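Local coordinates for uncharacterized protein DUF1185 (Bordetella bronchiseptica RB50, PDB 3BYQ) that is of unknown function but has a variant of the Bacillus chorismate mutase fold and may play a role in amino-acid metabolism, at residues E6-T11 / A156-E161; N40-R45 / M51-E56. All coordinates share one frame; numbering follows the deposited sequence.

Both contacts gather at one end of the sheet, their centres about 14 Å apart, and contact 2 is nested within the stretch of chain that contact 1 closes. Contact 1 brings the loop leading into strand 161-169 against strand 7-17, through which the sheet continues into a neighbouring subunit; its touching residues are all buried, and three of the four are charged. Contact 2 lies farther from the chain's centre, where the loop after strand 29-39 meets the start of helix 51-72; here rings and a proline replace the ion pairs, and a water supplies the polar link. The two adjoin directly: R160 O of contact 1 lies 2.8 Å from N40 N of contact 2, a probable hydrogen bond.

Contact 1: E6-T11 / A156-E161. With EDO (1,2-ethanediol), chain I.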
# COMPACT_ATOMS: atom_id res chain seq x y z
N GLU B 6 5.97 -26.81 -8.58
CA GLU B 6 5.96 -27.11 -7.14
C GLU B 6 5.11 -26.05 -6.45
O GLU B 6 5.51 -24.92 -6.34
CB GLU B 6 7.37 -27.09 -6.58
CG GLU B 6 8.25 -28.13 -7.22
CD GLU B 6 9.70 -28.01 -6.80
OE1 GLU B 6 10.04 -27.15 -5.95
OE2 GLU B 6 10.51 -28.77 -7.34
N ILE B 7 3.95 -26.47 -5.95
CA ILE B 7 2.98 -25.54 -5.31
C ILE B 7 3.22 -25.38 -3.80
O ILE B 7 3.23 -26.35 -3.04
CB ILE B 7 1.53 -26.04 -5.53
CG1 ILE B 7 1.23 -26.26 -7.02
CG2 ILE B 7 0.48 -25.05 -4.92
CD1 ILE B 7 -0.09 -26.95 -7.27
N ARG B 8 3.38 -24.13 -3.37
CA ARG B 8 3.55 -23.80 -1.96
C ARG B 8 2.18 -23.63 -1.29
O ARG B 8 1.91 -24.15 -0.23
CB ARG B 8 4.38 -22.53 -1.80
CG ARG B 8 4.55 -22.18 -0.34
CD ARG B 8 5.61 -21.15 -0.05
NE ARG B 8 5.38 -19.85 -0.64
CZ ARG B 8 4.75 -18.84 -0.05
NH1 ARG B 8 4.20 -18.99 1.13
NH2 ARG B 8 4.63 -17.68 -0.68
N LYS B 9 1.36 -22.83 -1.95
CA LYS B 9 0.01 -22.54 -1.45
C LYS B 9 -0.92 -22.14 -2.54
O LYS B 9 -0.50 -21.81 -3.64
CB LYS B 9 0.06 -21.46 -0.35
CG LYS B 9 0.49 -20.13 -0.81
CD LYS B 9 0.77 -19.20 0.37
CE LYS B 9 -0.44 -18.82 1.14
NZ LYS B 9 -0.00 -18.00 2.37
N ARG B 10 -2.19 -22.20 -2.20
CA ARG B 10 -3.28 -21.88 -3.12
C ARG B 10 -4.33 -21.08 -2.38
O ARG B 10 -4.45 -21.17 -1.16
CB ARG B 10 -3.91 -23.18 -3.63
CG ARG B 10 -3.09 -23.98 -4.61
CD ARG B 10 -3.69 -25.32 -4.87
NE ARG B 10 -4.96 -25.23 -5.59
CZ ARG B 10 -5.75 -26.25 -5.89
NH1 ARG B 10 -5.37 -27.48 -5.64
NH2 ARG B 10 -6.90 -26.02 -6.51
N THR B 11 -5.03 -20.24 -3.11
CA THR B 11 -6.18 -19.56 -2.55
C THR B 11 -7.35 -19.65 -3.51
O THR B 11 -7.18 -19.69 -4.74
CB THR B 11 -5.94 -18.08 -2.16
OG1 THR B 11 -5.69 -17.31 -3.35
CG2 THR B 11 -4.77 -17.99 -1.17
N ALA B 156 2.96 -13.61 -1.07
CA ALA B 156 3.36 -14.14 -2.36
C ALA B 156 3.13 -13.14 -3.47
O ALA B 156 2.34 -12.21 -3.30
CB ALA B 156 2.53 -15.39 -2.69
N PRO B 157 3.86 -13.29 -4.57
CA PRO B 157 4.96 -14.23 -4.77
C PRO B 157 6.19 -13.65 -4.12
O PRO B 157 6.47 -12.44 -4.26
CB PRO B 157 5.16 -14.20 -6.28
CG PRO B 157 4.72 -12.88 -6.69
CD PRO B 157 3.63 -12.47 -5.78
N ARG B 158 6.93 -14.54 -3.47
CA ARG B 158 8.20 -14.17 -2.89
C ARG B 158 9.13 -14.04 -4.13
O ARG B 158 8.72 -14.39 -5.23
CB ARG B 158 8.62 -15.16 -1.82
CG ARG B 158 7.62 -15.08 -0.66
CD ARG B 158 7.99 -15.97 0.41
NE ARG B 158 6.94 -16.05 1.42
CZ ARG B 158 7.06 -16.75 2.55
NH1 ARG B 158 8.19 -17.36 2.87
NH2 ARG B 158 6.04 -16.83 3.35
N PRO B 159 10.33 -13.49 -3.96
CA PRO B 159 11.16 -13.17 -5.10
C PRO B 159 11.34 -14.25 -6.16
O PRO B 159 11.40 -13.94 -7.36
CB PRO B 159 12.48 -12.78 -4.44
CG PRO B 159 12.05 -12.10 -3.16
CD PRO B 159 10.87 -12.94 -2.70
N ARG B 160 11.41 -15.49 -5.71
CA ARG B 160 11.71 -16.64 -6.56
C ARG B 160 10.49 -17.54 -6.80
O ARG B 160 10.61 -18.73 -7.04
CB ARG B 160 12.90 -17.41 -5.97
CG ARG B 160 14.15 -16.53 -5.87
CD ARG B 160 15.34 -17.22 -5.29
NE ARG B 160 15.27 -17.25 -3.84
CZ ARG B 160 15.36 -16.16 -3.09
NH1 ARG B 160 15.45 -14.95 -3.63
NH2 ARG B 160 15.29 -16.29 -1.78
N GLU B 161 9.33 -16.91 -6.74
CA GLU B 161 8.04 -17.56 -6.98
C GLU B 161 7.24 -16.87 -8.06
O GLU B 161 7.58 -15.78 -8.54
CB GLU B 161 7.19 -17.59 -5.72
CG GLU B 161 7.84 -18.30 -4.57
CD GLU B 161 6.97 -18.38 -3.37
OE1 GLU B 161 6.34 -17.33 -3.02
OE2 GLU B 161 6.96 -19.45 -2.71
C1 EDO I . 15.42 -11.17 -2.50
O1 EDO I . 15.61 -12.23 -1.54
C2 EDO I . 16.78 -10.59 -2.87
O2 EDO I . 17.38 -10.10 -1.67
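R8 overlaps the guanidinium of R158 only in part, each group offset toward the rim of the other, with R8 NH2 3.5 Å from R158 NE and the two planes inclined at 44°. At its edge the R8 guanidinium meets the carboxylate of E161 side-on: R8 NE donates to E161 OE2 at 2.6 Å and R8 NH2 to E161 OE1 at 2.9 Å. Both oxygens use their syn lone pairs, and the planes are only 9° apart, the nearly coplanar form of an arginine-carboxylate salt bridge. R8 reaches it with CG anti to the backbone N (chi1 179°) and a bend at chi3. A156 CB packs obliquely against R8 NH2 at 3.7 Å. E161 OE1 has a second donor, R158 N at 2.9 Å, which arrives on the anti side. This bond joins the two ends of the type I turn R158-E161, also closed by the backbone bond from E161 N to R158 O, and so ties the carboxylate to its own loop. D155 forms salt bridges with R8, K9 and R158, while E20 of the second subunit forms another with R158. With acidic groups engaging both arginines, the close approach of two like charges is probably well compensated.

Contact 2: N40-R45 / M51-E56; sequences NPYAGR and MPFMAE. With EDO (1,2-ethanediol), chain S.
Y42 and F53 form a T-shaped (edge-to-face) aromatic pair between the loop after strand 29-39 and the first turns of helix 51-72. The edge of Y42 points at the face of F53, with CE2 of Y42 3.7 Å from CG of F53, ring centroids 5.4 Å apart and planes at 69°. P41 adds a second apolar touch, its CD 3.9 Å from CE1 of F53. F53 swings its ring toward the loop with CG anti to the backbone N (chi1 -176°), and its side chain also packs on I162 of strand 161-169, so that helix, loop and sheet meet around one phenyl group. A water bridges the same two residues, lying 2.7 Å from Y42 OH and accepting from F53 N in the helix's first turn. An Asx turn, in which Y42 N donates to N40 OD1, accompanies the type I turn N40-A43; a type II turn from Y42 to R45 follows, with G44 at positive phi. R45 folds back over these turns, donating from NH2 to P41 O at 2.8 Å. At the edge of its guanidinium sits an ethanediol, probably from the crystallisation liquor: its O1 accepts from R45 NH1 and donates to A43 O at 2.6 Å.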
# COMPACT_ATOMS: atom_id res chain seq x y z
N ASN B 40 9.61 -20.52 -8.93
CA ASN B 40 10.04 -20.13 -10.25
C ASN B 40 11.35 -20.82 -10.59
O ASN B 40 12.38 -20.45 -10.05
CB ASN B 40 10.26 -18.61 -10.34
CG ASN B 40 10.58 -18.13 -11.73
OD1 ASN B 40 10.83 -18.93 -12.62
ND2 ASN B 40 10.55 -16.81 -11.93
N PRO B 41 11.33 -21.83 -11.49
CA PRO B 41 12.60 -22.52 -11.78
C PRO B 41 13.66 -21.69 -12.53
O PRO B 41 14.80 -22.17 -12.68
CB PRO B 41 12.16 -23.68 -12.69
CG PRO B 41 10.73 -23.75 -12.60
CD PRO B 41 10.25 -22.37 -12.32
N TYR B 42 13.27 -20.50 -13.01
CA TYR B 42 14.15 -19.61 -13.79
C TYR B 42 14.54 -18.30 -13.14
O TYR B 42 15.18 -17.44 -13.77
CB TYR B 42 13.50 -19.34 -15.15
CG TYR B 42 13.11 -20.64 -15.78
CD1 TYR B 42 14.07 -21.48 -16.31
CD2 TYR B 42 11.79 -21.06 -15.80
CE1 TYR B 42 13.72 -22.71 -16.86
CE2 TYR B 42 11.43 -22.27 -16.33
CZ TYR B 42 12.41 -23.10 -16.85
OH TYR B 42 12.08 -24.31 -17.41
N ALA B 43 14.09 -18.13 -11.90
CA ALA B 43 14.35 -16.89 -11.14
C ALA B 43 15.83 -16.68 -11.08
O ALA B 43 16.60 -17.63 -10.77
CB ALA B 43 13.81 -16.97 -9.72
N GLY B 44 16.23 -15.46 -11.36
CA GLY B 44 17.62 -15.07 -11.25
C GLY B 44 18.54 -15.28 -12.41
O GLY B 44 19.75 -15.03 -12.31
N ARG B 45 18.00 -15.79 -13.50
CA ARG B 45 18.77 -15.99 -14.72
C ARG B 45 17.87 -15.90 -15.92
O ARG B 45 16.65 -15.96 -15.81
CB ARG B 45 19.51 -17.32 -14.72
CG ARG B 45 18.61 -18.54 -14.86
CD ARG B 45 19.42 -19.85 -14.85
NE ARG B 45 18.54 -21.00 -15.14
CZ ARG B 45 17.70 -21.49 -14.25
NH1 ARG B 45 17.65 -20.98 -13.05
NH2 ARG B 45 16.89 -22.48 -14.57
N MSE B 51 9.60 -22.93 -23.25
CA MSE B 51 8.52 -23.73 -23.86
C MSE B 51 8.14 -24.96 -23.04
O MSE B 51 6.95 -25.24 -22.88
CB MSE B 51 8.83 -24.06 -25.33
CG MSE B 51 9.12 -22.85 -26.17
SE MSE B 51 7.68 -21.56 -26.19
CE MSE B 51 6.56 -22.50 -27.43
N PRO B 52 9.12 -25.71 -22.50
CA PRO B 52 8.77 -26.83 -21.63
C PRO B 52 7.94 -26.43 -20.41
O PRO B 52 6.97 -27.12 -20.07
CB PRO B 52 10.13 -27.40 -21.22
CG PRO B 52 11.01 -27.07 -22.39
CD PRO B 52 10.56 -25.73 -22.83
N PHE B 53 8.30 -25.31 -19.80
CA PHE B 53 7.59 -24.78 -18.62
C PHE B 53 6.15 -24.44 -19.00
O PHE B 53 5.19 -24.86 -18.34
CB PHE B 53 8.37 -23.56 -18.10
CG PHE B 53 7.83 -22.94 -16.82
CD1 PHE B 53 7.55 -23.71 -15.71
CD2 PHE B 53 7.75 -21.58 -16.71
CE1 PHE B 53 7.13 -23.13 -14.51
CE2 PHE B 53 7.31 -20.99 -15.53
CZ PHE B 53 7.02 -21.78 -14.42
N MSE B 54 6.00 -23.75 -20.11
CA MSE B 54 4.66 -23.36 -20.60
C MSE B 54 3.80 -24.58 -20.86
O MSE B 54 2.60 -24.60 -20.54
CB MSE B 54 4.76 -22.50 -21.85
CG MSE B 54 3.47 -21.88 -22.24
SE MSE B 54 3.67 -20.54 -23.60
CE MSE B 54 4.07 -21.69 -25.07
N ALA B 55 4.42 -25.62 -21.41
CA ALA B 55 3.72 -26.88 -21.70
C ALA B 55 3.24 -27.57 -20.44
O ALA B 55 2.06 -27.99 -20.35
CB ALA B 55 4.62 -27.83 -22.51
N GLU B 56 4.11 -27.68 -19.46
CA GLU B 56 3.74 -28.36 -18.22
C GLU B 56 2.67 -27.60 -17.41
O GLU B 56 1.82 -28.21 -16.78
CB GLU B 56 4.93 -28.66 -17.33
CG GLU B 56 4.54 -29.71 -16.30
CD GLU B 56 5.61 -30.03 -15.29
OE1 GLU B 56 6.80 -29.66 -15.53
OE2 GLU B 56 5.23 -30.68 -14.27
C1 EDO S . 20.02 -18.56 -10.90
O1 EDO S . 18.88 -18.38 -11.74
C2 EDO S . 19.54 -18.88 -9.49
O2 EDO S . 19.10 -20.25 -9.50
O HOH W 1 11.11 -24.24 -19.97